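Local coordinates for ABC transporter, substrate-binding protein (Streptococcus pneumoniae, PDB 5G5Y) that binds fructooligosaccharides, preferring tetrasaccharides and larger, as the solute-binding component of the FusABC-MsmK ABC importer, at residues K468-K472 with Y473-D477; G241-D244 with K245-E249; M310-T313 with S314-N318; D65-D69 with V70-N74. One frame throughout, in Å; residues are numbered along the deposited sequence.

Interaction 1: K468-K472 with Y473-D477; sequences KELEK and YGLSD
The carboxylate of Glu471 meets Ser476 with both oxygens, each on its syn side. Ser476 N gives its hydrogen to Glu471 OE1 at 2.8 Å, and Ser476 OG donates to Glu471 OE2 at 2.6 Å, so the group is gripped twice by one residue and its rotation is fixed. A water adds a third hold, donating to Glu471 OE2 and accepting from Asp477 N. The acid can reach forward across the turn because CG is anti to the backbone N (chi1 -179°) and the chain then bends at chi2. The second flat group, the ring of Tyr473, lies obliquely against the end of the preceding helix, with CD2 3.4 Å from Glu469 O. A water joins Tyr473 OH to Glu469 OE2, while the other oxygen, Glu469 OE1, takes a salt bridge from Lys472 NZ at 3.2 Å.

Between these groups the backbone closes a Schellman motif. Leu475 N bonds to Leu470 O at 3.1 Å and Gly474 N to Glu471 O at 2.9 Å, with Gly474 at positive phi. Gly474 is also the N-cap of the next helix, whose first turn receives the negative carboxylate of Glu471.

The joint thus links helix 459-472 to helix 475-492. Leu470 CB touches Leu475 CD2 (4.1 Å), and both leucines pack on Phe220 of strand 218-220, a calcium-site residue, while Leu470 and Tyr473 also rest on helix 429-455.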
loop_
_atom_site.group_PDB
_atom_site.type_symbol
_atom_site.label_atom_id
_atom_site.label_comp_id
_atom_site.label_asym_id
_atom_site.label_seq_id
_atom_site.Cartn_x
_atom_site.Cartn_y
_atom_site.Cartn_z
ATOM N N LYS A 468 -23.624 18.987 4.977
ATOM C CA LYS A 468 -24.137 19.121 6.342
ATOM C C LYS A 468 -24.112 17.798 7.125
ATOM O O LYS A 468 -23.832 17.772 8.330
ATOM C CB LYS A 468 -25.587 19.663 6.326
ATOM C CG LYS A 468 -25.715 21.095 5.841
ATOM C CD LYS A 468 -27.185 21.520 5.932
ATOM C CE LYS A 468 -27.486 22.825 5.211
ATOM N NZ LYS A 468 -26.385 23.803 5.383
ATOM N N GLU A 469 -24.437 16.709 6.441
ATOM C CA GLU A 469 -24.435 15.383 7.036
ATOM C C GLU A 469 -22.992 14.975 7.438
ATOM O O GLU A 469 -22.773 14.428 8.499
ATOM C CB GLU A 469 -25.027 14.381 6.046
ATOM C CG GLU A 469 -25.716 13.254 6.678
ATOM C CD GLU A 469 -26.922 13.671 7.536
ATOM O OE1 GLU A 469 -27.588 14.700 7.339
ATOM O OE2 GLU A 469 -27.223 12.861 8.367
ATOM N N LEU A 470 -22.023 15.302 6.586
ATOM C CA LEU A 470 -20.630 15.066 6.905
ATOM C C LEU A 470 -20.202 15.816 8.154
ATOM O O LEU A 470 -19.453 15.277 8.969
ATOM C CB LEU A 470 -19.729 15.439 5.705
ATOM C CG LEU A 470 -19.835 14.606 4.443
ATOM C CD1 LEU A 470 -18.836 15.103 3.404
ATOM C CD2 LEU A 470 -19.608 13.144 4.719
ATOM N N GLU A 471 -20.680 17.044 8.317
ATOM C CA GLU A 471 -20.391 17.803 9.539
ATOM C C GLU A 471 -21.099 17.205 10.745
ATOM O O GLU A 471 -20.501 17.141 11.806
ATOM C CB GLU A 471 -20.711 19.297 9.411
ATOM C CG GLU A 471 -20.385 20.118 10.662
ATOM C CD GLU A 471 -18.942 19.904 11.167
ATOM O OE1 GLU A 471 -18.053 19.501 10.355
ATOM O OE2 GLU A 471 -18.673 20.124 12.367
ATOM N N LYS A 472 -22.331 16.732 10.601
ATOM C CA LYS A 472 -22.951 16.004 11.709
ATOM C C LYS A 472 -22.145 14.783 12.148
ATOM O O LYS A 472 -22.155 14.431 13.331
ATOM C CB LYS A 472 -24.367 15.571 11.374
ATOM C CG LYS A 472 -25.347 16.729 11.262
ATOM C CD LYS A 472 -26.625 16.207 10.637
ATOM C CE LYS A 472 -27.593 17.284 10.223
ATOM N NZ LYS A 472 -28.781 16.596 9.640
ATOM N N TYR A 473 -21.495 14.103 11.186
ATOM C CA TYR A 473 -20.626 12.988 11.509
ATOM C C TYR A 473 -19.258 13.396 12.057
ATOM O O TYR A 473 -18.479 12.517 12.455
ATOM C CB TYR A 473 -20.392 12.082 10.305
ATOM C CG TYR A 473 -21.560 11.230 9.885
ATOM C CD1 TYR A 473 -22.285 10.471 10.810
ATOM C CD2 TYR A 473 -21.913 11.149 8.557
ATOM C CE1 TYR A 473 -23.324 9.654 10.400
ATOM C CE2 TYR A 473 -22.938 10.335 8.136
ATOM C CZ TYR A 473 -23.646 9.588 9.060
ATOM O OH TYR A 473 -24.676 8.830 8.592
ATOM N N GLY A 474 -18.941 14.679 12.045
ATOM C CA GLY A 474 -17.749 15.179 12.715
ATOM C C GLY A 474 -16.598 15.569 11.795
ATOM O O GLY A 474 -15.436 15.574 12.232
ATOM N N LEU A 475 -16.900 15.886 10.535
ATOM C CA LEU A 475 -15.855 16.222 9.573
ATOM C C LEU A 475 -14.914 17.327 10.068
ATOM O O LEU A 475 -13.695 17.195 9.935
ATOM C CB LEU A 475 -16.447 16.608 8.214
ATOM C CG LEU A 475 -15.436 16.926 7.109
ATOM C CD1 LEU A 475 -14.576 15.706 6.858
ATOM C CD2 LEU A 475 -16.163 17.394 5.860
ATOM N N SER A 476 -15.438 18.419 10.637
ATOM C CA SER A 476 -14.537 19.475 11.087
ATOM C C SER A 476 -13.587 18.993 12.173
ATOM O O SER A 476 -12.432 19.382 12.177
ATOM C CB SER A 476 -15.271 20.745 11.529
ATOM O OG SER A 476 -16.093 20.487 12.637
ATOM N N ASP A 477 -14.049 18.141 13.078
ATOM C CA ASP A 477 -13.173 17.607 14.127
ATOM C C ASP A 477 -12.114 16.685 13.550
ATOM O O ASP A 477 -10.956 16.726 13.969
ATOM C CB ASP A 477 -13.979 16.859 15.183
ATOM C CG ASP A 477 -14.839 17.787 16.043
ATOM O OD1 ASP A 477 -14.609 19.005 16.097
ATOM O OD2 ASP A 477 -15.767 17.283 16.679
HETATM O O HOH W 1 -26.991 10.311 7.326
HETATM O O HOH W 2 -17.064 18.165 13.915
#

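Interaction 2: G241-D244 with K245-E249; sequences GLID and KEAFE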
loop_
_atom_site.group_PDB
_atom_site.type_symbol
_atom_site.label_atom_id
_atom_site.label_comp_id
_atom_site.label_asym_id
_atom_site.label_seq_id
_atom_site.Cartn_x
_atom_site.Cartn_y
_atom_site.Cartn_z
ATOM N N GLY A 241 -24.956 5.130 -21.129
ATOM C CA GLY A 241 -24.842 3.664 -21.201
ATOM C C GLY A 241 -23.425 3.149 -21.349
ATOM O O GLY A 241 -23.188 2.098 -21.951
ATOM N N LEU A 242 -22.460 3.882 -20.801
ATOM C CA LEU A 242 -21.058 3.535 -21.023
ATOM C C LEU A 242 -20.461 2.723 -19.881
ATOM O O LEU A 242 -19.380 2.138 -20.059
ATOM C CB LEU A 242 -20.263 4.811 -21.270
ATOM C CG LEU A 242 -20.702 5.665 -22.465
ATOM C CD1 LEU A 242 -19.960 7.012 -22.524
ATOM C CD2 LEU A 242 -20.535 4.900 -23.780
ATOM N N ILE A 243 -21.144 2.649 -18.730
ATOM C CA ILE A 243 -20.633 1.940 -17.568
ATOM C C ILE A 243 -21.153 0.511 -17.544
ATOM O O ILE A 243 -22.328 0.266 -17.821
ATOM C CB ILE A 243 -20.986 2.654 -16.219
ATOM C CG1 ILE A 243 -20.429 4.093 -16.216
ATOM C CG2 ILE A 243 -20.426 1.865 -15.045
ATOM C CD1 ILE A 243 -20.660 4.871 -14.919
ATOM N N ASP A 244 -20.248 -0.418 -17.234
ATOM C CA ASP A 244 -20.572 -1.786 -16.872
ATOM C C ASP A 244 -21.835 -1.865 -16.008
ATOM O O ASP A 244 -21.871 -1.328 -14.900
ATOM C CB ASP A 244 -19.346 -2.397 -16.128
ATOM C CG ASP A 244 -19.374 -3.911 -16.048
ATOM O OD1 ASP A 244 -20.477 -4.484 -16.071
ATOM O OD2 ASP A 244 -18.286 -4.541 -15.906
ATOM N N LYS A 245 -22.884 -2.551 -16.499
ATOM C CA LYS A 245 -24.124 -2.667 -15.681
ATOM C C LYS A 245 -23.954 -3.331 -14.302
ATOM O O LYS A 245 -24.808 -3.158 -13.425
ATOM C CB LYS A 245 -25.303 -3.283 -16.468
ATOM C CG LYS A 245 -24.971 -4.479 -17.349
ATOM C CD LYS A 245 -26.147 -5.439 -17.520
ATOM C CE LYS A 245 -25.687 -6.792 -18.056
ATOM N NZ LYS A 245 -25.025 -7.622 -17.002
ATOM N N GLU A 246 -22.852 -4.062 -14.097
ATOM C CA GLU A 246 -22.532 -4.688 -12.814
ATOM C C GLU A 246 -21.483 -3.943 -11.954
ATOM O O GLU A 246 -21.079 -4.458 -10.922
ATOM C CB GLU A 246 -21.976 -6.108 -13.061
ATOM C CG GLU A 246 -22.773 -7.045 -13.963
ATOM C CD GLU A 246 -22.087 -8.422 -14.042
ATOM O OE1 GLU A 246 -21.116 -8.607 -14.817
ATOM O OE2 GLU A 246 -22.497 -9.318 -13.282
ATOM N N ALA A 247 -21.052 -2.758 -12.367
ATOM C CA ALA A 247 -19.915 -2.069 -11.739
ATOM C C ALA A 247 -20.089 -1.846 -10.234
ATOM O O ALA A 247 -19.111 -1.891 -9.483
ATOM C CB ALA A 247 -19.647 -0.751 -12.440
ATOM N N PHE A 248 -21.327 -1.641 -9.783
ATOM C CA PHE A 248 -21.583 -1.465 -8.353
ATOM C C PHE A 248 -21.946 -2.738 -7.599
ATOM O O PHE A 248 -22.132 -2.704 -6.388
ATOM C CB PHE A 248 -22.640 -0.372 -8.160
ATOM C CG PHE A 248 -22.193 0.961 -8.646
ATOM C CD1 PHE A 248 -21.459 1.804 -7.811
ATOM C CD2 PHE A 248 -22.489 1.383 -9.949
ATOM C CE1 PHE A 248 -21.025 3.039 -8.276
ATOM C CE2 PHE A 248 -22.058 2.618 -10.410
ATOM C CZ PHE A 248 -21.322 3.450 -9.576
ATOM N N GLU A 249 -22.012 -3.869 -8.298
ATOM C CA GLU A 249 -22.418 -5.157 -7.699
ATOM C C GLU A 249 -21.363 -6.249 -7.740
ATOM O O GLU A 249 -21.292 -7.065 -6.841
ATOM C CB GLU A 249 -23.659 -5.672 -8.420
ATOM C CG GLU A 249 -24.888 -4.876 -8.073
ATOM C CD GLU A 249 -26.077 -5.236 -8.937
ATOM O OE1 GLU A 249 -25.918 -5.358 -10.170
ATOM O OE2 GLU A 249 -27.184 -5.387 -8.378
HETATM O O HOH W 3 -21.643 -6.564 -17.448
#
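Asp244 and Ala247 are joined across a type I beta turn: Ala247 N donates to Asp244 O at 3.0 Å, arriving from above the carbonyl plane. The side chain of Asp244 makes the second bond of the turn. Its OD1 accepts from Glu246 N at 3.1 Å, nearly straight at 165° but from above the carboxylate plane. That reach depends on the first torsion (chi1 -163°), which lays CG beside the carbonyl carbon and brings the carboxylate to the N-H of Glu246. On the apolar side, Ile243 CG2 lies 3.8 Å from Ala247 CB, and Ala247 CB also lies 3.4 Å from Asp244 O.

Further out, two acids converge, Asp244 OD1 and Glu246 OE1 standing 4.4 Å apart. A water donates to both, at 2.8 Å to Asp244 OD1 and weakly to Glu246 OE1. Lys258 is the counter-ion, with salt bridges to Asp244 OD2 and Glu246 OE1 that probably offset the repulsion between the carboxylates. Ser184 adds a hydrogen bond to Asp244 OD2, so this buried acid is held at both oxygens.

The turn lies in the loop between helix 225-239, which ends in a Schellman motif at Gly241, and helix 252-260. Ile243 packs on the first of these helices and joins Phe248 against helix 429-455; Leu242 leans on helix 157-169.

Interaction 3: M310-T313 with S314-N318; sequences MVIT and SVNKN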
loop_
_atom_site.group_PDB
_atom_site.type_symbol
_atom_site.label_atom_id
_atom_site.label_comp_id
_atom_site.label_asym_id
_atom_site.label_seq_id
_atom_site.Cartn_x
_atom_site.Cartn_y
_atom_site.Cartn_z
ATOM N N MET A 310 8.097 -5.997 15.014
ATOM C CA MET A 310 8.710 -6.644 16.186
ATOM C C MET A 310 8.525 -5.783 17.389
ATOM O O MET A 310 8.746 -4.592 17.307
ATOM C CB MET A 310 10.200 -6.855 16.008
ATOM C CG MET A 310 10.828 -7.788 17.031
ATOM S SD MET A 310 11.902 -8.940 16.191
ATOM C CE MET A 310 12.614 -9.864 17.575
ATOM N N VAL A 311 8.089 -6.384 18.500
ATOM C CA VAL A 311 8.042 -5.749 19.807
ATOM C C VAL A 311 8.831 -6.611 20.818
ATOM O O VAL A 311 9.007 -7.805 20.629
ATOM C CB VAL A 311 6.620 -5.551 20.322
ATOM C CG1 VAL A 311 5.839 -4.563 19.462
ATOM C CG2 VAL A 311 5.850 -6.862 20.418
ATOM N N ILE A 312 9.308 -5.983 21.878
ATOM C CA ILE A 312 10.057 -6.675 22.906
ATOM C C ILE A 312 9.180 -6.680 24.154
ATOM O O ILE A 312 8.666 -5.620 24.575
ATOM C CB ILE A 312 11.385 -5.971 23.157
ATOM C CG1 ILE A 312 12.298 -6.132 21.927
ATOM C CG2 ILE A 312 12.040 -6.525 24.446
ATOM C CD1 ILE A 312 13.633 -5.399 22.068
ATOM N N THR A 313 9.020 -7.856 24.762
ATOM C CA THR A 313 8.119 -7.974 25.910
ATOM C C THR A 313 8.788 -7.617 27.213
ATOM O O THR A 313 10.032 -7.627 27.334
ATOM C CB THR A 313 7.558 -9.384 26.089
ATOM O OG1 THR A 313 8.629 -10.247 26.460
ATOM C CG2 THR A 313 6.925 -9.867 24.828
ATOM N N SER A 314 7.943 -7.381 28.212
ATOM C CA SER A 314 8.420 -7.099 29.573
ATOM C C SER A 314 9.106 -8.259 30.295
ATOM O O SER A 314 9.657 -8.013 31.379
ATOM C CB SER A 314 7.250 -6.630 30.450
ATOM O OG SER A 314 6.312 -7.673 30.546
ATOM N N VAL A 315 9.067 -9.484 29.741
ATOM C CA VAL A 315 9.748 -10.649 30.350
ATOM C C VAL A 315 11.130 -10.911 29.799
ATOM O O VAL A 315 11.809 -11.817 30.249
ATOM C CB VAL A 315 8.917 -11.965 30.300
ATOM C CG1 VAL A 315 7.582 -11.788 31.030
ATOM C CG2 VAL A 315 8.705 -12.490 28.886
ATOM N N ASN A 316 11.548 -10.133 28.802
ATOM C CA ASN A 316 12.829 -10.323 28.180
ATOM C C ASN A 316 13.953 -9.882 29.123
ATOM O O ASN A 316 13.944 -8.747 29.570
ATOM C CB ASN A 316 12.853 -9.489 26.890
ATOM C CG ASN A 316 14.055 -9.766 26.053
ATOM O OD1 ASN A 316 15.183 -9.948 26.580
ATOM N ND2 ASN A 316 13.851 -9.807 24.741
ATOM N N LYS A 317 14.881 -10.779 29.438
ATOM C CA LYS A 317 15.986 -10.488 30.365
ATOM C C LYS A 317 17.323 -10.331 29.634
ATOM O O LYS A 317 18.389 -10.368 30.265
ATOM C CB LYS A 317 16.141 -11.631 31.396
ATOM C CG LYS A 317 14.873 -12.067 32.110
ATOM C CD LYS A 317 14.433 -11.070 33.169
ATOM C CE LYS A 317 15.038 -11.373 34.538
ATOM N NZ LYS A 317 14.583 -10.404 35.596
ATOM N N ASN A 318 17.280 -10.177 28.306
ATOM C CA ASN A 318 18.468 -10.180 27.473
ATOM C C ASN A 318 18.288 -9.074 26.426
ATOM O O ASN A 318 18.319 -9.343 25.218
ATOM C CB ASN A 318 18.609 -11.512 26.739
ATOM C CG ASN A 318 18.851 -12.669 27.650
ATOM O OD1 ASN A 318 17.947 -13.462 27.919
ATOM N ND2 ASN A 318 20.077 -12.797 28.116
HETATM O O HOH W 4 12.050 -6.569 29.101
#
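Thr313 is the residue most covered here, and it meets both Val315 and Asn316. Its carbonyl accepts from Asn316 N, Thr313 O to Asn316 N being 3.3 Å, with the donor well above the carbonyl plane. Its hydroxyl takes a weak bond from Val315 N, 3.4 Å from Thr313 OG1, and is touched by Val315 CG2 at 3.3 Å as the two side chains cross at a slant. The stronger partner of Thr313 OG1 is Pro59 O.

Asn316 faces back toward the strand. Its first torsion (chi1 -171°) carries the amide past Ile312, and Asn316 ND2 comes within 3.8 Å of Ile312 CG2. That nitrogen is satisfied by Asp60 O and Thr322 OG1, while Asn316 OD1 accepts from Asn318 N at 2.7 Å, almost end-on to the carbonyl. One water donates to both Thr313 O and Asn316 O, bridging the turn.

Ser314, largely open to solvent, occupies the corner. Together these residues form a type I beta turn from Thr313 to Asn316, followed at once by an Asx turn: a tight connection that takes strand 310-312 of the mixed sheet to Asn318, the N-cap of helix 319-329.

Interaction 4: D65-D69 with V70-N74; sequences DGASD and VDLMN
Two torsions bring Ser68 and Asp71 together. Ser68 has OG turned in between its own backbone N and carbonyl carbon (chi1 75°), which points the hydroxyl at the first turn of the helix; Asp71 has CG beside its backbone N, anti to the carbonyl carbon (chi1 -70°), which sends the carboxylate back toward the start of that turn. The result is reciprocal. Asp71 N donates to Ser68 OG at 3.1 Å, a nearly straight bond of 164°, and Ser68 N reaches Asp71 OD2 at 3.3 Å, a weak bond. The hydroxyl also stands close to the acid, with Ser68 OG 3.2 Å from Asp71 OD2.

Regular helical bonding begins at the same residue. Leu72 N bonds to Ser68 O at 2.9 Å, in the carbonyl plane, and Met73 N to Asp69 O at 3.0 Å; Met73 CG also lies against Asp69 O. Ala67, just ahead of the cap, lays its methyl alongside the acid, its CB 3.8 Å from Asp71 CB, and reaches Leu72 CD2 more loosely at 4.5 Å.

The carboxylate of Asp69 makes a salt bridge with Arg307, and Ala67 N is held by Asp308, so two residues just ahead of strand 310-312 contact this helix start. Acids at the first turn, Asp69 and Asp71, would be expected to interact favourably with the helix dipole. The reciprocal pair Ser68 and Asp71 is a classic capping box, here opening helix 69-77 after strand 61-63.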
loop_
_atom_site.group_PDB
_atom_site.type_symbol
_atom_site.label_atom_id
_atom_site.label_comp_id
_atom_site.label_asym_id
_atom_site.label_seq_id
_atom_site.Cartn_x
_atom_site.Cartn_y
_atom_site.Cartn_z
ATOM N N ASP A 65 5.076 -9.215 13.724
ATOM C CA ASP A 65 3.867 -9.026 14.506
ATOM C C ASP A 65 2.680 -8.326 13.838
ATOM O O ASP A 65 1.513 -8.655 14.157
ATOM C CB ASP A 65 4.225 -8.207 15.751
ATOM C CG ASP A 65 3.045 -8.085 16.753
ATOM O OD1 ASP A 65 2.072 -8.927 16.732
ATOM O OD2 ASP A 65 3.112 -7.137 17.557
ATOM N N GLY A 66 2.946 -7.310 13.031
ATOM C CA GLY A 66 1.857 -6.521 12.388
ATOM C C GLY A 66 0.711 -5.916 13.226
ATOM O O GLY A 66 -0.389 -5.756 12.719
ATOM N N ALA A 67 0.941 -5.536 14.471
ATOM C CA ALA A 67 -0.151 -5.018 15.310
ATOM C C ALA A 67 -0.624 -3.621 14.902
ATOM O O ALA A 67 0.148 -2.864 14.330
ATOM C CB ALA A 67 0.291 -4.965 16.734
ATOM N N SER A 68 -1.874 -3.293 15.234
ATOM C CA SER A 68 -2.416 -1.949 15.045
ATOM C C SER A 68 -1.857 -0.959 16.104
ATOM O O SER A 68 -1.332 -1.364 17.157
ATOM C CB SER A 68 -3.942 -1.982 15.128
ATOM O OG SER A 68 -4.343 -2.138 16.483
ATOM N N ASP A 69 -1.987 0.335 15.818
ATOM C CA ASP A 69 -1.585 1.389 16.747
ATOM C C ASP A 69 -2.325 1.294 18.083
ATOM O O ASP A 69 -1.724 1.451 19.142
ATOM C CB ASP A 69 -1.761 2.761 16.110
ATOM C CG ASP A 69 -0.760 3.003 14.989
ATOM O OD1 ASP A 69 0.244 2.229 14.872
ATOM O OD2 ASP A 69 -0.963 3.954 14.208
ATOM N N VAL A 70 -3.608 0.975 17.994
ATOM C CA VAL A 70 -4.450 0.715 19.176
ATOM C C VAL A 70 -3.848 -0.381 20.050
ATOM O O VAL A 70 -3.735 -0.188 21.248
ATOM C CB VAL A 70 -5.891 0.352 18.760
ATOM C CG1 VAL A 70 -6.658 -0.310 19.897
ATOM C CG2 VAL A 70 -6.613 1.614 18.350
ATOM N N ASP A 71 -3.471 -1.503 19.424
ATOM C CA ASP A 71 -2.832 -2.656 20.100
ATOM C C ASP A 71 -1.539 -2.225 20.754
ATOM O O ASP A 71 -1.317 -2.522 21.927
ATOM C CB ASP A 71 -2.474 -3.813 19.131
ATOM C CG ASP A 71 -3.659 -4.573 18.584
ATOM O OD1 ASP A 71 -4.708 -4.669 19.234
ATOM O OD2 ASP A 71 -3.514 -5.123 17.457
ATOM N N LEU A 72 -0.653 -1.549 20.012
ATOM C CA LEU A 72 0.642 -1.120 20.593
ATOM C C LEU A 72 0.452 -0.275 21.840
ATOM O O LEU A 72 1.114 -0.509 22.849
ATOM C CB LEU A 72 1.517 -0.309 19.598
ATOM C CG LEU A 72 2.122 -1.116 18.445
ATOM C CD1 LEU A 72 2.840 -0.150 17.469
ATOM C CD2 LEU A 72 3.060 -2.211 18.944
ATOM N N MET A 73 -0.468 0.689 21.760
ATOM C CA MET A 73 -0.800 1.565 22.891
ATOM C C MET A 73 -1.326 0.807 24.103
ATOM O O MET A 73 -0.920 1.082 25.226
ATOM C CB MET A 73 -1.840 2.624 22.489
ATOM C CG MET A 73 -1.304 3.775 21.653
ATOM S SD MET A 73 0.362 4.338 22.084
ATOM C CE MET A 73 0.138 5.995 21.413
ATOM N N ASN A 74 -2.247 -0.121 23.864
ATOM C CA ASN A 74 -2.747 -0.952 24.950
ATOM C C ASN A 74 -1.603 -1.740 25.591
ATOM O O ASN A 74 -1.468 -1.741 26.809
ATOM C CB ASN A 74 -3.823 -1.902 24.458
ATOM C CG ASN A 74 -5.190 -1.265 24.426
ATOM O OD1 ASN A 74 -5.481 -0.319 25.191
ATOM N ND2 ASN A 74 -6.044 -1.760 23.529
#

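Overall arrangement
Along the chain the order is interaction 4, interaction 2, interaction 3, interaction 1. Interactions 3 and 4 are neighbours, their centres about 15 Å apart: strands 310-312 and 61-63 pair antiparallel in one mixed sheet, and Val311 CG1 packs 3.7 Å from Leu72 CD2. Interactions 2 and 3 are farthest apart, about 53 Å between centres, on opposite sides of the chain's centre. Interaction 1 is about 30 Å from interaction 2, 28 Å from interaction 4 and 42 Å from interaction 3, centre to centre. Helix 429-455 is a shared element, meeting residues of interactions 1, 2 and 4. These local turns and caps thus shape helix and strand ends in distant parts of this solute-binding protein.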